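Local coordinates for protein nicotinate phosphoribosyltransferase (Vibrio cholerae, PDB 4HL7) that probably catalyses the ATP-driven formation of nicotinate ribonucleotide from nicotinate and 5-phosphoribosyl 1-diphosphate, a step of NAD biosynthesis, at residues A[11-16]-A[187-192]; A[177-182]-A[204-209]; A[194-199]-A[216-221]. All blocks are in the same frame, centred on the assembly; numbering follows the deposited sequence.

From the N terminus, the loop 11-16 ahead of helix 21-33 meets 187-192, so that interaction 1 closes a loop of 170 residues. Interaction 2 opens before that loop is shut, at 177-182, and closes at 204-209, so the two cross. Interaction 3 starts at 194-199, after interaction 1 has closed, and ends at 216-221; it crosses interaction 2, with which it shares helix 192-205. Interactions 1 and 3 lie in series and touch, their centres 10 Å apart. The three contacts tie the N-terminal loop, strand 181-183, helix 192-205, the approach to strand 210-213 and helix 216-222 together.

Interaction 1 of 3, residues A[11-16]-A[187-192]; sequences HIIRSL and RRRFSS
With OG of Ser192 between its own backbone N and carbonyl carbon (chi1 59°) and CG of Arg14 anti to the carbonyl carbon (chi1 -62°), a bend of the arginine at chi2 (-132°) turns CD, and NE follows to the hydroxyl. Arg14 NE donates to Ser192 OG over 3.1 Å, tilted somewhat from the guanidinium plane. The hydroxyl faces two carbonyls of the N-terminal loop, Ile12 O at 3.0 Å and His11 O at 3.3 Å. Beyond NE, the Arg14 group runs toward Gln193, its stronger polar partner; His11 CE1 lies over one of its faces and Ser192 O over the other. In the fold, the N-terminal arm is fastened to the start of helix 192-205, just after the loop that leaves strand 181-183 of the parallel sheet. Arg189 reaches in from that loop with its chain extended from CG to NE. CB of Ser192 sits 3.4 Å above the centre of the Arg189 guanidinium, and Ile13 CD1 is 3.9 Å from Arg189 NH2, these last two side chains crossing at about a right angle. NH2 comes near Ile12 O, at an angle too poor for a bond. NH1 of Arg189 is bridged to Asp18 and bonds Gln195 OE1.

Interaction 2 of 3, residues A[177-182]-A[204-209]; sequences NNFSLT and QEIPQW
Phe179 turns an edge toward one face of Trp209 in an offset edge-to-face pair, the ring planes at 89° and the centroid of the Phe179 ring 5.7 Å from that of the five-membered ring. CD2 leads the approach, 3.8 Å from CG of Trp209, which lies in the plane of the phenyl ring; the same CD2 also packs on Trp209 CB. On the opposite face of the indole, NE2 of Gln208 stands 3.6 Å above the centre. At another part of the phenyl rim, near its plane, the methyl CD1 of Ile206 comes to 4.3 Å from CE2. A chi1 of 177° sets CG of Phe179 anti to the backbone N, on the side from which the ring meets the indole.

Ile206 CD1 is shared with a second apolar partner, lying 4.0 Å from CD2 of Leu181, and these two side chains cross at about a right angle. Around the cluster, Leu167 and Ile171 of helix 155-174 and Ala332, Leu333 and Cys336 of helix 329-339 cover Phe179 further.

Beside the apolar packing, the backbones are joined directly. Leu181 N donates to Trp209 O over 2.8 Å, and the same oxygen receives a CA-H...O contact from Ser180 CA at 3.4 Å. A bond from Trp209 N to Ile206 O holds the turn that delivers this carbonyl. Leu181 then pairs with Leu211 through its backbone, so the contact marks the place where strand 210-213, outermost in the parallel sheet, begins to run beside strand 181-183. The arrangement is that of a beta-alpha-beta crossover, strand 181-183, helix 192-205 and strand 210-213, seen where the returning chain re-enters the sheet.

Interaction 3 of 3, residues A[194-199]-A[216-221]; sequences VQRDVL and YHFARE
Phe218 of helix 216-222 packs against Gln195, Arg196 and Leu199 of helix 192-205, joining the connecting helix of a beta-alpha-beta unit to the helix that follows its second strand. The short axes approach to 11.0 Å and cross at -43°. At the ring edge, near its plane, OE1 of Gln195 lies 3.4 Å from CE2. That oxygen is satisfied by Arg189 NH1, while NE2 of the same amide donates to Glu183 OE2 and Thr186 OG1, so the buried amide rests on the rim with its polar atoms paired. Over one face of the ring stands Arg196 CA in a CH-pi contact, 4.3 Å from the centroid; His217 CD2 lies over the opposite face, toward the rim.

The Arg196 guanidinium serves two acids, both in its plane. The chain bends at chi2 (-98°), which places CD, and from there NE makes a weak, nearly straight bond (175°) to Glu221 OE2 at 3.4 Å, part of a salt bridge between the helices; NH2 gives a shorter one of 3.0 Å to OD1 of Asp197. Gln193 NE2 adds a weak bond to that OD1. Leu199 CD1 packs 3.4 Å from Phe218 CB, the side chains crossing at about a right angle.

Interaction 1 of 3, residues A[11-16]-A[187-192]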
loop_
_atom_site.group_PDB
_atom_site.type_symbol
_atom_site.label_atom_id
_atom_site.label_comp_id
_atom_site.label_asym_id
_atom_site.label_seq_id
_atom_site.Cartn_x
_atom_site.Cartn_y
_atom_site.Cartn_z
ATOM N N HIS A 11 0.327 -7.150 -21.763
ATOM C CA HIS A 11 0.823 -5.964 -21.058
ATOM C C HIS A 11 0.860 -6.232 -19.555
ATOM O O HIS A 11 -0.068 -6.835 -19.003
ATOM C CB HIS A 11 -0.059 -4.757 -21.410
ATOM C CG HIS A 11 -1.554 -5.041 -21.344
ATOM N ND1 HIS A 11 -2.062 -6.303 -21.236
ATOM C CD2 HIS A 11 -2.663 -4.176 -21.371
ATOM C CE1 HIS A 11 -3.415 -6.250 -21.186
ATOM N NE2 HIS A 11 -3.787 -4.951 -21.262
ATOM N N ILE A 12 1.972 -5.858 -18.918
ATOM C CA ILE A 12 2.145 -5.959 -17.449
ATOM C C ILE A 12 1.252 -4.874 -16.809
ATOM O O ILE A 12 0.328 -5.184 -16.073
ATOM C CB ILE A 12 3.651 -5.814 -17.066
ATOM C CG1 ILE A 12 4.436 -7.031 -17.627
ATOM C CG2 ILE A 12 3.810 -5.588 -15.552
ATOM C CD1 ILE A 12 5.924 -6.999 -17.342
ATOM N N ILE A 13 1.496 -3.626 -17.153
ATOM C CA ILE A 13 0.689 -2.524 -16.636
ATOM C C ILE A 13 -0.453 -2.238 -17.628
ATOM O O ILE A 13 -0.229 -2.059 -18.831
ATOM C CB ILE A 13 1.546 -1.258 -16.386
ATOM C CG1 ILE A 13 2.709 -1.584 -15.392
ATOM C CG2 ILE A 13 0.664 -0.097 -15.944
ATOM C CD1 ILE A 13 2.281 -1.959 -13.977
ATOM N N ARG A 14 -1.674 -2.205 -17.129
ATOM C CA ARG A 14 -2.828 -2.232 -18.033
ATOM C C ARG A 14 -3.256 -0.829 -18.483
ATOM O O ARG A 14 -3.860 -0.684 -19.517
ATOM C CB ARG A 14 -3.944 -2.939 -17.326
ATOM C CG ARG A 14 -3.499 -4.368 -17.039
ATOM C CD ARG A 14 -4.517 -5.304 -17.439
ATOM N NE ARG A 14 -4.018 -6.679 -17.432
ATOM C CZ ARG A 14 -4.824 -7.704 -17.584
ATOM N NH1 ARG A 14 -6.129 -7.480 -17.749
ATOM N NH2 ARG A 14 -4.341 -8.940 -17.568
ATOM N N SER A 15 -2.962 0.167 -17.661
ATOM C CA SER A 15 -3.337 1.593 -17.898
ATOM C C SER A 15 -2.753 2.383 -16.747
ATOM O O SER A 15 -2.227 1.790 -15.793
ATOM C CB SER A 15 -4.859 1.794 -17.936
ATOM O OG SER A 15 -5.458 1.802 -16.629
ATOM N N LEU A 16 -2.855 3.716 -16.786
ATOM C CA LEU A 16 -2.341 4.500 -15.644
ATOM C C LEU A 16 -3.344 4.507 -14.493
ATOM O O LEU A 16 -3.129 5.189 -13.467
ATOM C CB LEU A 16 -1.994 5.949 -16.072
ATOM C CG LEU A 16 -0.662 6.190 -16.825
ATOM C CD1 LEU A 16 -0.451 7.680 -17.068
ATOM C CD2 LEU A 16 0.556 5.583 -16.107
ATOM N N ARG A 187 0.246 -4.283 -5.806
ATOM C CA ARG A 187 1.711 -4.058 -5.711
ATOM C C ARG A 187 2.529 -5.329 -5.688
ATOM O O ARG A 187 3.685 -5.335 -6.153
ATOM C CB ARG A 187 2.086 -3.195 -4.501
ATOM C CG ARG A 187 1.762 -3.809 -3.128
ATOM C CD ARG A 187 1.948 -2.773 -2.028
ATOM N NE ARG A 187 1.163 -1.586 -2.277
ATOM C CZ ARG A 187 1.580 -0.353 -1.982
ATOM N NH1 ARG A 187 2.773 -0.202 -1.441
ATOM N NH2 ARG A 187 0.816 0.716 -2.270
ATOM N N ARG A 188 1.933 -6.430 -5.214
ATOM C CA ARG A 188 2.741 -7.693 -5.243
ATOM C C ARG A 188 2.044 -8.834 -5.949
ATOM O O ARG A 188 2.246 -10.008 -5.625
ATOM C CB ARG A 188 3.253 -8.102 -3.847
ATOM C CG ARG A 188 4.521 -7.361 -3.376
ATOM C CD ARG A 188 4.672 -7.542 -1.849
ATOM N NE ARG A 188 5.535 -6.558 -1.177
ATOM C CZ ARG A 188 5.108 -5.506 -0.459
ATOM N NH1 ARG A 188 3.799 -5.214 -0.342
ATOM N NH2 ARG A 188 6.014 -4.711 0.137
ATOM N N ARG A 189 1.271 -8.496 -6.967
ATOM C CA ARG A 189 0.576 -9.552 -7.717
ATOM C C ARG A 189 1.552 -10.450 -8.449
ATOM O O ARG A 189 2.645 -10.020 -8.850
ATOM C CB ARG A 189 -0.415 -8.980 -8.724
ATOM C CG ARG A 189 0.227 -8.112 -9.839
ATOM C CD ARG A 189 -0.828 -7.162 -10.343
ATOM N NE ARG A 189 -0.273 -6.392 -11.452
ATOM C CZ ARG A 189 -0.888 -5.361 -12.008
ATOM N NH1 ARG A 189 -2.123 -5.023 -11.599
ATOM N NH2 ARG A 189 -0.297 -4.714 -13.033
ATOM N N PHE A 190 1.151 -11.701 -8.685
ATOM C CA PHE A 190 1.963 -12.588 -9.506
ATOM C C PHE A 190 2.066 -11.995 -10.949
ATOM O O PHE A 190 3.136 -12.030 -11.570
ATOM C CB PHE A 190 1.299 -13.974 -9.586
ATOM C CG PHE A 190 2.080 -14.981 -10.405
ATOM C CD1 PHE A 190 3.074 -15.774 -9.800
ATOM C CD2 PHE A 190 1.796 -15.185 -11.748
ATOM C CE1 PHE A 190 3.795 -16.675 -10.548
ATOM C CE2 PHE A 190 2.525 -16.111 -12.509
ATOM C CZ PHE A 190 3.524 -16.854 -11.897
ATOM N N SER A 191 0.931 -11.464 -11.448
ATOM C CA SER A 191 0.830 -10.881 -12.767
ATOM C C SER A 191 -0.483 -10.100 -12.806
ATOM O O SER A 191 -1.356 -10.331 -11.978
ATOM C CB SER A 191 0.873 -11.963 -13.872
ATOM O OG SER A 191 -0.307 -12.765 -13.823
ATOM N N SER A 192 -0.615 -9.155 -13.735
ATOM C CA SER A 192 -1.894 -8.432 -13.865
ATOM C C SER A 192 -3.043 -9.401 -14.273
ATOM O O SER A 192 -4.209 -9.203 -13.856
ATOM C CB SER A 192 -1.760 -7.235 -14.838
ATOM O OG SER A 192 -1.346 -7.688 -16.111
#

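Interaction 2 of 3, residues A[177-182]-A[204-209]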
loop_
_atom_site.group_PDB
_atom_site.type_symbol
_atom_site.label_atom_id
_atom_site.label_comp_id
_atom_site.label_asym_id
_atom_site.label_seq_id
_atom_site.Cartn_x
_atom_site.Cartn_y
_atom_site.Cartn_z
ATOM N N ASN A 177 -21.261 -12.696 10.561
ATOM C CA ASN A 177 -22.038 -11.881 9.652
ATOM C C ASN A 177 -21.329 -10.567 9.289
ATOM O O ASN A 177 -21.920 -9.707 8.611
ATOM C CB ASN A 177 -23.437 -11.626 10.226
ATOM C CG ASN A 177 -23.393 -10.875 11.528
ATOM O OD1 ASN A 177 -22.475 -10.090 11.780
ATOM N ND2 ASN A 177 -24.391 -11.112 12.378
ATOM N N ASN A 178 -20.052 -10.451 9.675
ATOM C CA ASN A 178 -19.290 -9.191 9.498
ATOM C C ASN A 178 -17.988 -9.360 8.688
ATOM O O ASN A 178 -17.098 -8.488 8.735
ATOM C CB ASN A 178 -19.020 -8.430 10.838
ATOM C CG ASN A 178 -18.154 -9.232 11.847
ATOM O OD1 ASN A 178 -18.172 -10.473 11.842
ATOM N ND2 ASN A 178 -17.533 -8.543 12.765
ATOM N N PHE A 179 -17.885 -10.462 7.928
ATOM C CA PHE A 179 -16.699 -10.602 7.069
ATOM C C PHE A 179 -16.825 -9.609 5.883
ATOM O O PHE A 179 -17.877 -9.536 5.218
ATOM C CB PHE A 179 -16.547 -12.041 6.542
ATOM C CG PHE A 179 -15.380 -12.214 5.588
ATOM C CD1 PHE A 179 -14.038 -12.234 6.073
ATOM C CD2 PHE A 179 -15.595 -12.284 4.226
ATOM C CE1 PHE A 179 -12.967 -12.345 5.187
ATOM C CE2 PHE A 179 -14.523 -12.456 3.325
ATOM C CZ PHE A 179 -13.203 -12.453 3.820
ATOM N N SER A 180 -15.769 -8.836 5.644
ATOM C CA SER A 180 -15.737 -7.843 4.552
ATOM C C SER A 180 -14.297 -7.812 3.994
ATOM O O SER A 180 -13.342 -7.772 4.775
ATOM C CB SER A 180 -15.984 -6.471 5.148
ATOM O OG SER A 180 -15.904 -5.526 4.108
ATOM N N LEU A 181 -14.158 -7.820 2.669
ATOM C CA LEU A 181 -12.847 -7.994 2.035
ATOM C C LEU A 181 -12.577 -6.774 1.141
ATOM O O LEU A 181 -13.446 -6.369 0.343
ATOM C CB LEU A 181 -12.861 -9.300 1.183
ATOM C CG LEU A 181 -11.567 -9.705 0.482
ATOM C CD1 LEU A 181 -10.426 -9.804 1.497
ATOM C CD2 LEU A 181 -11.708 -11.056 -0.207
ATOM N N THR A 182 -11.419 -6.148 1.313
ATOM C CA THR A 182 -11.000 -5.103 0.381
ATOM C C THR A 182 -9.765 -5.624 -0.355
ATOM O O THR A 182 -8.736 -5.953 0.271
ATOM C CB THR A 182 -10.632 -3.820 1.105
ATOM O OG1 THR A 182 -11.787 -3.334 1.832
ATOM C CG2 THR A 182 -10.261 -2.744 0.074
ATOM N N GLN A 204 -17.616 -13.100 -8.609
ATOM C CA GLN A 204 -18.551 -14.173 -8.887
ATOM C C GLN A 204 -18.946 -15.006 -7.646
ATOM O O GLN A 204 -20.097 -15.377 -7.498
ATOM C CB GLN A 204 -18.029 -15.032 -10.015
ATOM C CG GLN A 204 -18.781 -16.352 -10.170
ATOM C CD GLN A 204 -17.913 -17.396 -10.822
ATOM O OE1 GLN A 204 -17.590 -17.288 -12.012
ATOM N NE2 GLN A 204 -17.493 -18.407 -10.043
ATOM N N GLU A 205 -18.008 -15.241 -6.738
ATOM C CA GLU A 205 -18.191 -16.187 -5.648
ATOM C C GLU A 205 -18.685 -15.543 -4.358
ATOM O O GLU A 205 -19.518 -16.153 -3.648
ATOM C CB GLU A 205 -16.891 -16.969 -5.360
ATOM C CG GLU A 205 -16.481 -17.867 -6.479
ATOM C CD GLU A 205 -17.477 -18.994 -6.664
ATOM O OE1 GLU A 205 -17.860 -19.652 -5.655
ATOM O OE2 GLU A 205 -17.863 -19.236 -7.815
ATOM N N ILE A 206 -18.175 -14.354 -4.021
ATOM C CA ILE A 206 -18.483 -13.745 -2.695
ATOM C C ILE A 206 -18.812 -12.254 -2.830
ATOM O O ILE A 206 -18.367 -11.416 -2.035
ATOM C CB ILE A 206 -17.356 -13.964 -1.631
ATOM C CG1 ILE A 206 -16.033 -13.386 -2.099
ATOM C CG2 ILE A 206 -17.174 -15.451 -1.296
ATOM C CD1 ILE A 206 -15.087 -13.140 -0.931
ATOM N N PRO A 207 -19.630 -11.905 -3.836
ATOM C CA PRO A 207 -19.927 -10.473 -4.075
ATOM C C PRO A 207 -20.443 -9.748 -2.829
ATOM O O PRO A 207 -20.192 -8.533 -2.635
ATOM C CB PRO A 207 -21.021 -10.517 -5.144
ATOM C CG PRO A 207 -21.622 -11.873 -5.026
ATOM C CD PRO A 207 -20.433 -12.779 -4.715
ATOM N N GLN A 208 -21.155 -10.471 -1.985
ATOM C CA GLN A 208 -21.793 -9.884 -0.818
ATOM C C GLN A 208 -20.779 -9.485 0.233
ATOM O O GLN A 208 -21.097 -8.741 1.149
ATOM C CB GLN A 208 -22.789 -10.874 -0.190
ATOM C CG GLN A 208 -22.119 -12.094 0.459
ATOM C CD GLN A 208 -21.931 -13.283 -0.476
ATOM O OE1 GLN A 208 -21.803 -13.138 -1.686
ATOM N NE2 GLN A 208 -21.883 -14.476 0.100
ATOM N N TRP A 209 -19.564 -10.022 0.135
ATOM C CA TRP A 209 -18.510 -9.701 1.068
ATOM C C TRP A 209 -17.393 -8.844 0.530
ATOM O O TRP A 209 -16.503 -8.513 1.272
ATOM C CB TRP A 209 -17.915 -10.943 1.661
ATOM C CG TRP A 209 -18.924 -11.765 2.397
ATOM C CD1 TRP A 209 -19.985 -11.304 3.188
ATOM C CD2 TRP A 209 -18.989 -13.213 2.467
ATOM N NE1 TRP A 209 -20.689 -12.366 3.693
ATOM C CE2 TRP A 209 -20.117 -13.535 3.320
ATOM C CE3 TRP A 209 -18.224 -14.248 1.941
ATOM C CZ2 TRP A 209 -20.494 -14.847 3.569
ATOM C CZ3 TRP A 209 -18.592 -15.572 2.231
ATOM C CH2 TRP A 209 -19.694 -15.858 3.026
#

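Interaction 3 of 3, residues A[194-199]-A[216-221]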
loop_
_atom_site.group_PDB
_atom_site.type_symbol
_atom_site.label_atom_id
_atom_site.label_comp_id
_atom_site.label_asym_id
_atom_site.label_seq_id
_atom_site.Cartn_x
_atom_site.Cartn_y
_atom_site.Cartn_z
ATOM N N VAL A 194 -3.277 -12.640 -13.413
ATOM C CA VAL A 194 -3.696 -13.348 -12.222
ATOM C C VAL A 194 -4.544 -12.479 -11.324
ATOM O O VAL A 194 -5.581 -12.950 -10.810
ATOM C CB VAL A 194 -2.521 -13.929 -11.398
ATOM C CG1 VAL A 194 -3.016 -14.360 -10.014
ATOM C CG2 VAL A 194 -1.886 -15.080 -12.151
ATOM N N GLN A 195 -4.168 -11.211 -11.136
ATOM C CA GLN A 195 -5.015 -10.321 -10.327
ATOM C C GLN A 195 -6.378 -10.179 -10.982
ATOM O O GLN A 195 -7.407 -10.114 -10.285
ATOM C CB GLN A 195 -4.419 -8.915 -10.174
ATOM C CG GLN A 195 -5.243 -8.000 -9.227
ATOM C CD GLN A 195 -4.618 -6.641 -9.028
ATOM O OE1 GLN A 195 -3.776 -6.225 -9.817
ATOM N NE2 GLN A 195 -5.016 -5.939 -7.954
ATOM N N ARG A 196 -6.366 -10.005 -12.307
ATOM C CA ARG A 196 -7.626 -9.835 -13.052
ATOM C C ARG A 196 -8.581 -11.022 -12.762
ATOM O O ARG A 196 -9.739 -10.816 -12.376
ATOM C CB ARG A 196 -7.372 -9.669 -14.547
ATOM C CG ARG A 196 -8.649 -9.355 -15.357
ATOM C CD ARG A 196 -9.204 -10.629 -15.988
ATOM N NE ARG A 196 -10.617 -10.467 -16.322
ATOM C CZ ARG A 196 -11.508 -11.464 -16.315
ATOM N NH1 ARG A 196 -12.771 -11.221 -16.634
ATOM N NH2 ARG A 196 -11.139 -12.699 -15.974
ATOM N N ASP A 197 -8.074 -12.240 -12.894
ATOM C CA ASP A 197 -8.887 -13.453 -12.694
ATOM C C ASP A 197 -9.327 -13.605 -11.236
ATOM O O ASP A 197 -10.414 -14.120 -10.951
ATOM C CB ASP A 197 -8.082 -14.677 -13.052
ATOM C CG ASP A 197 -7.901 -14.848 -14.554
ATOM O OD1 ASP A 197 -8.603 -14.175 -15.322
ATOM O OD2 ASP A 197 -6.992 -15.603 -14.949
ATOM N N VAL A 198 -8.432 -13.247 -10.316
ATOM C CA VAL A 198 -8.730 -13.291 -8.901
ATOM C C VAL A 198 -9.889 -12.377 -8.553
ATOM O O VAL A 198 -10.834 -12.794 -7.864
ATOM C CB VAL A 198 -7.468 -12.990 -8.036
ATOM C CG1 VAL A 198 -7.873 -12.613 -6.606
ATOM C CG2 VAL A 198 -6.528 -14.209 -8.116
ATOM N N LEU A 199 -9.867 -11.164 -9.080
ATOM C CA LEU A 199 -10.955 -10.247 -8.816
ATOM C C LEU A 199 -12.273 -10.757 -9.468
ATOM O O LEU A 199 -13.335 -10.699 -8.848
ATOM C CB LEU A 199 -10.589 -8.790 -9.275
ATOM C CG LEU A 199 -9.661 -8.055 -8.289
ATOM C CD1 LEU A 199 -9.123 -6.802 -8.944
ATOM C CD2 LEU A 199 -10.514 -7.648 -7.104
ATOM N N TYR A 216 -7.829 1.088 -9.315
ATOM C CA TYR A 216 -8.818 1.876 -10.093
ATOM C C TYR A 216 -9.184 1.148 -11.387
ATOM O O TYR A 216 -10.389 1.083 -11.803
ATOM C CB TYR A 216 -8.247 3.282 -10.443
ATOM C CG TYR A 216 -8.662 4.386 -9.469
ATOM C CD1 TYR A 216 -9.968 4.457 -8.999
ATOM C CD2 TYR A 216 -7.741 5.362 -9.053
ATOM C CE1 TYR A 216 -10.372 5.483 -8.113
ATOM C CE2 TYR A 216 -8.113 6.395 -8.178
ATOM C CZ TYR A 216 -9.448 6.475 -7.743
ATOM O OH TYR A 216 -9.845 7.488 -6.840
ATOM N N HIS A 217 -8.172 0.648 -12.078
ATOM C CA HIS A 217 -8.413 -0.038 -13.368
ATOM C C HIS A 217 -9.371 -1.198 -13.263
ATOM O O HIS A 217 -10.304 -1.362 -14.108
ATOM C CB HIS A 217 -7.087 -0.511 -13.967
ATOM C CG HIS A 217 -7.234 -1.159 -15.321
ATOM N ND1 HIS A 217 -7.116 -0.477 -16.463
ATOM C CD2 HIS A 217 -7.526 -2.471 -15.678
ATOM C CE1 HIS A 217 -7.307 -1.298 -17.507
ATOM N NE2 HIS A 217 -7.542 -2.517 -17.035
ATOM N N PHE A 218 -9.183 -2.015 -12.238
ATOM C CA PHE A 218 -10.037 -3.203 -12.023
ATOM C C PHE A 218 -11.345 -2.815 -11.326
ATOM O O PHE A 218 -12.338 -3.480 -11.545
ATOM C CB PHE A 218 -9.259 -4.300 -11.237
ATOM C CG PHE A 218 -8.197 -4.986 -12.070
ATOM C CD1 PHE A 218 -8.508 -5.482 -13.349
ATOM C CD2 PHE A 218 -6.869 -5.098 -11.602
ATOM C CE1 PHE A 218 -7.519 -6.044 -14.175
ATOM C CE2 PHE A 218 -5.902 -5.686 -12.398
ATOM C CZ PHE A 218 -6.207 -6.152 -13.683
ATOM N N ALA A 219 -11.357 -1.716 -10.559
ATOM C CA ALA A 219 -12.638 -1.153 -10.048
ATOM C C ALA A 219 -13.537 -0.801 -11.247
ATOM O O ALA A 219 -14.702 -1.182 -11.292
ATOM C CB ALA A 219 -12.413 0.063 -9.153
ATOM N N ARG A 220 -12.960 -0.138 -12.237
ATOM C CA ARG A 220 -13.662 0.072 -13.512
ATOM C C ARG A 220 -14.120 -1.190 -14.184
ATOM O O ARG A 220 -15.297 -1.295 -14.526
ATOM C CB ARG A 220 -12.859 0.943 -14.486
ATOM C CG ARG A 220 -13.572 1.227 -15.825
ATOM C CD ARG A 220 -12.777 2.208 -16.712
ATOM N NE ARG A 220 -11.408 1.747 -16.944
ATOM C CZ ARG A 220 -10.427 2.482 -17.469
ATOM N NH1 ARG A 220 -10.669 3.739 -17.866
ATOM N NH2 ARG A 220 -9.205 1.956 -17.615
ATOM N N GLU A 221 -13.200 -2.108 -14.432
ATOM C CA GLU A 221 -13.489 -3.274 -15.237
ATOM C C GLU A 221 -14.635 -4.071 -14.644
ATOM O O GLU A 221 -15.497 -4.645 -15.377
ATOM C CB GLU A 221 -12.251 -4.154 -15.347
ATOM C CG GLU A 221 -12.563 -5.506 -15.950
ATOM C CD GLU A 221 -11.356 -6.202 -16.544
ATOM O OE1 GLU A 221 -10.245 -5.651 -16.479
ATOM O OE2 GLU A 221 -11.518 -7.316 -17.082
#